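Local coordinates for protein chitinase A (Cycas revoluta, PDB 4MNK) that probably hydrolyses the glycosidic links of chitin as a plant class V chitinase of glycosyl hydrolase family 18, at residues W198-A206 with P239-L247. Sequence-based numbering, arbitrary orientation.
Sequences WENFTGAPA and PLFGRSWLL. With NAG (2-acetamido-2-deoxy-beta-D-glucopyranose), chain C; NAG (2-acetamido-2-deoxy-beta-D-glucopyranose), chain B; NAG (2-acetamido-2-deoxy-beta-D-glucopyranose), chain D.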
# COMPACT_ATOMS: atom_id res chain seq x y z
N TRP A 198 -11.06 -10.96 -12.15
CA TRP A 198 -12.50 -10.71 -12.05
C TRP A 198 -13.07 -10.25 -13.39
O TRP A 198 -14.29 -10.25 -13.58
CB TRP A 198 -12.80 -9.69 -10.95
CG TRP A 198 -12.16 -8.34 -11.13
CD1 TRP A 198 -12.66 -7.28 -11.82
CD2 TRP A 198 -10.89 -7.91 -10.61
NE1 TRP A 198 -11.79 -6.22 -11.77
CE2 TRP A 198 -10.70 -6.58 -11.02
CE3 TRP A 198 -9.91 -8.53 -9.82
CZ2 TRP A 198 -9.56 -5.84 -10.68
CZ3 TRP A 198 -8.77 -7.80 -9.48
CH2 TRP A 198 -8.61 -6.47 -9.91
N GLU A 199 -12.18 -9.87 -14.31
CA GLU A 199 -12.54 -9.52 -15.68
C GLU A 199 -12.15 -10.66 -16.62
O GLU A 199 -11.12 -11.31 -16.41
CB GLU A 199 -11.81 -8.25 -16.12
CG GLU A 199 -12.12 -7.01 -15.30
CD GLU A 199 -11.05 -5.93 -15.43
OE1 GLU A 199 -9.86 -6.28 -15.53
OE2 GLU A 199 -11.40 -4.74 -15.41
N ASN A 200 -12.95 -10.89 -17.65
CA ASN A 200 -12.65 -11.93 -18.65
C ASN A 200 -11.78 -11.46 -19.82
O ASN A 200 -11.81 -12.04 -20.91
CB ASN A 200 -13.94 -12.62 -19.13
CG ASN A 200 -15.04 -11.63 -19.50
OD1 ASN A 200 -14.77 -10.51 -19.94
ND2 ASN A 200 -16.29 -12.05 -19.34
N PHE A 201 -11.02 -10.39 -19.58
CA PHE A 201 -10.04 -9.87 -20.53
C PHE A 201 -8.78 -9.49 -19.77
O PHE A 201 -8.85 -9.10 -18.61
CB PHE A 201 -10.58 -8.64 -21.27
CG PHE A 201 -11.70 -8.95 -22.22
CD1 PHE A 201 -11.46 -9.57 -23.44
CD2 PHE A 201 -13.01 -8.62 -21.90
CE1 PHE A 201 -12.49 -9.85 -24.31
CE2 PHE A 201 -14.04 -8.90 -22.77
CZ PHE A 201 -13.78 -9.52 -23.97
N THR A 202 -7.63 -9.60 -20.44
CA THR A 202 -6.36 -9.15 -19.85
C THR A 202 -6.26 -7.63 -19.90
O THR A 202 -6.81 -6.99 -20.80
CB THR A 202 -5.13 -9.75 -20.56
OG1 THR A 202 -5.08 -9.29 -21.91
CG2 THR A 202 -5.18 -11.28 -20.53
N GLY A 203 -5.57 -7.06 -18.92
CA GLY A 203 -5.39 -5.62 -18.83
C GLY A 203 -4.19 -5.28 -17.96
O GLY A 203 -3.57 -6.16 -17.37
N ALA A 204 -3.87 -3.99 -17.89
CA ALA A 204 -2.76 -3.49 -17.09
C ALA A 204 -3.25 -3.16 -15.68
O ALA A 204 -3.95 -2.16 -15.49
CB ALA A 204 -2.14 -2.27 -17.75
N PRO A 205 -2.89 -3.99 -14.68
CA PRO A 205 -3.47 -3.87 -13.34
C PRO A 205 -3.12 -2.57 -12.61
O PRO A 205 -3.83 -2.17 -11.69
CB PRO A 205 -2.89 -5.07 -12.58
CG PRO A 205 -2.42 -6.01 -13.64
CD PRO A 205 -1.98 -5.15 -14.77
N ALA A 206 -2.03 -1.91 -13.01
CA ALA A 206 -1.62 -0.67 -12.36
C ALA A 206 -1.26 0.43 -13.37
O ALA A 206 -0.38 1.26 -13.13
CB ALA A 206 -0.47 -0.93 -11.39
N PRO A 239 2.85 -1.62 -7.15
CA PRO A 239 2.81 -3.01 -6.71
C PRO A 239 4.08 -3.79 -7.06
O PRO A 239 4.68 -3.57 -8.12
CB PRO A 239 1.62 -3.58 -7.48
CG PRO A 239 1.60 -2.80 -8.75
CD PRO A 239 2.08 -1.42 -8.39
N LEU A 240 4.49 -4.68 -6.16
CA LEU A 240 5.59 -5.60 -6.42
C LEU A 240 5.05 -6.99 -6.77
O LEU A 240 5.76 -8.00 -6.68
CB LEU A 240 6.56 -5.65 -5.24
CG LEU A 240 7.39 -4.38 -5.05
CD1 LEU A 240 8.24 -4.48 -3.80
CD2 LEU A 240 8.25 -4.08 -6.27
N PHE A 241 3.79 -7.02 -7.18
CA PHE A 241 3.13 -8.22 -7.66
C PHE A 241 2.38 -7.87 -8.94
O PHE A 241 2.10 -6.70 -9.20
CB PHE A 241 2.15 -8.75 -6.61
CG PHE A 241 0.97 -7.85 -6.37
CD1 PHE A 241 1.05 -6.80 -5.46
CD2 PHE A 241 -0.23 -8.04 -7.06
CE1 PHE A 241 -0.03 -5.95 -5.25
CE2 PHE A 241 -1.32 -7.19 -6.85
CZ PHE A 241 -1.22 -6.15 -5.94
N GLY A 242 2.07 -8.89 -9.72
CA GLY A 242 1.25 -8.74 -10.91
C GLY A 242 -0.06 -9.49 -10.77
O GLY A 242 -0.20 -10.34 -9.89
N ARG A 243 -1.02 -9.15 -11.62
CA ARG A 243 -2.28 -9.87 -11.70
C ARG A 243 -2.25 -10.80 -12.90
O ARG A 243 -1.83 -10.40 -14.00
CB ARG A 243 -3.46 -8.90 -11.80
CG ARG A 243 -3.74 -8.12 -10.52
CD ARG A 243 -4.52 -8.97 -9.53
NE ARG A 243 -4.59 -8.33 -8.22
CZ ARG A 243 -4.91 -8.98 -7.10
NH1 ARG A 243 -5.17 -10.28 -7.12
NH2 ARG A 243 -4.95 -8.32 -5.95
N SER A 244 -2.69 -12.03 -12.70
CA SER A 244 -2.57 -13.06 -13.72
C SER A 244 -3.92 -13.62 -14.16
O SER A 244 -4.88 -13.65 -13.38
CB SER A 244 -1.69 -14.21 -13.21
OG SER A 244 -2.31 -14.85 -12.12
N TRP A 245 -3.95 -14.06 -15.41
CA TRP A 245 -5.12 -14.66 -16.03
C TRP A 245 -4.72 -15.95 -16.72
O TRP A 245 -3.54 -16.14 -17.07
CB TRP A 245 -5.65 -13.75 -17.14
CG TRP A 245 -6.40 -12.51 -16.75
CD1 TRP A 245 -7.76 -12.36 -16.72
CD2 TRP A 245 -5.85 -11.23 -16.44
NE1 TRP A 245 -8.09 -11.07 -16.38
CE2 TRP A 245 -6.93 -10.36 -16.20
CE3 TRP A 245 -4.55 -10.73 -16.31
CZ2 TRP A 245 -6.76 -9.01 -15.85
CZ3 TRP A 245 -4.37 -9.40 -15.96
CH2 TRP A 245 -5.47 -8.55 -15.73
N LEU A 246 -5.70 -16.82 -16.93
CA LEU A 246 -5.56 -17.92 -17.88
C LEU A 246 -6.19 -17.48 -19.20
O LEU A 246 -7.34 -17.01 -19.22
CB LEU A 246 -6.24 -19.19 -17.36
CG LEU A 246 -5.69 -19.79 -16.06
CD1 LEU A 246 -6.50 -20.99 -15.63
CD2 LEU A 246 -4.22 -20.16 -16.20
N LEU A 247 -5.44 -17.61 -20.29
CA LEU A 247 -5.89 -17.19 -21.61
C LEU A 247 -6.90 -18.16 -22.20
O LEU A 247 -6.76 -19.38 -22.05
CB LEU A 247 -4.71 -17.02 -22.56
CG LEU A 247 -3.68 -15.94 -22.22
CD1 LEU A 247 -2.45 -16.09 -23.09
CD2 LEU A 247 -4.27 -14.54 -22.35
C1 NAG C . -12.21 -3.71 -8.67
C2 NAG C . -11.19 -3.18 -7.66
C3 NAG C . -10.26 -4.28 -7.16
C4 NAG C . -11.01 -5.54 -6.75
C5 NAG C . -12.05 -5.92 -7.81
C6 NAG C . -12.90 -7.12 -7.38
C7 NAG C . -10.76 -0.81 -8.11
C8 NAG C . -9.85 0.20 -8.76
N2 NAG C . -10.42 -2.09 -8.24
O3 NAG C . -9.52 -3.78 -6.06
O4 NAG C . -10.09 -6.59 -6.58
O5 NAG C . -12.90 -4.82 -8.13
O6 NAG C . -13.67 -6.79 -6.24
O7 NAG C . -11.76 -0.43 -7.51
C1 NAG B . -2.59 -8.58 0.45
C2 NAG B . -1.75 -9.70 -0.14
C3 NAG B . -2.10 -11.04 0.50
C4 NAG B . -2.11 -10.97 2.03
C5 NAG B . -2.80 -9.70 2.55
C6 NAG B . -2.52 -9.48 4.04
C7 NAG B . -0.98 -9.39 -2.44
C8 NAG B . -1.31 -9.52 -3.89
N2 NAG B . -1.92 -9.77 -1.58
O3 NAG B . -1.17 -12.01 0.07
O4 NAG B . -2.80 -12.10 2.54
O5 NAG B . -2.38 -8.54 1.85
O6 NAG B . -1.15 -9.18 4.25
O7 NAG B . 0.12 -8.93 -2.09
C1 NAG D . -15.47 -1.36 -12.15
C2 NAG D . -16.14 -2.31 -11.15
C3 NAG D . -15.27 -2.53 -9.91
C4 NAG D . -13.79 -2.76 -10.23
C5 NAG D . -13.32 -1.72 -11.26
C6 NAG D . -11.87 -1.88 -11.68
C7 NAG D . -18.58 -2.18 -11.26
C8 NAG D . -19.82 -1.51 -10.73
N2 NAG D . -17.43 -1.76 -10.75
O1 NAG D . -16.20 -1.36 -13.36
O3 NAG D . -15.78 -3.62 -9.17
O4 NAG D . -13.08 -2.60 -9.01
O5 NAG D . -14.15 -1.77 -12.41
O6 NAG D . -11.68 -3.11 -12.35
O7 NAG D . -18.68 -3.06 -12.11
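The indole of W245 lies in the curve of the loop 198-206, one face of its six-membered ring covered largely by backbone: CA of T202 stands over the ring centre in a CH-pi contact, 3.9 Å from the centroid. The host is the TIM barrel of family 18 glycosidases; strand 241-247 runs out from the barrel into the antiparallel insertion, and the loop beyond strand 186-190 passes across it. At the rim of the same indole, NE1 of W245 donates to O of E199 (3.0 Å). The oxygen lies in the ring plane, yet the bond is bent, 142° at the hydrogen. Such a broad ring with one polar corner suits a site walled by peptide groups, and T202, small and branched, fits there too: CG2 reaches CD2 of L247 while OG1 hydrogen-bonds to O of G254 and N of A257. A leucine in place of W245 would probably leave O of E199 without its indole donor and open a gap beneath T202. Farther along, the compact ring of P205 packs by CG against CB of R243 at 3.6 Å. The arginine chain, turned about its CB-CG bond (chi2 -80°), carries its guanidinium on to a salt bridge with D193 and to the cleft that holds the sugars. There F241 offers a flat face to the acetamide methyl C8 of the chain B NAG, which sits 3.6 Å above the plane of the F241 ring. W198, its CG tucked between backbone N and carbonyl carbon (chi1 60°), presents one indole face to the chain C sugar, whose C5 sits over the centre, and in the ring plane its NE1 donates to O6 of the chain D NAG at 3.2 Å.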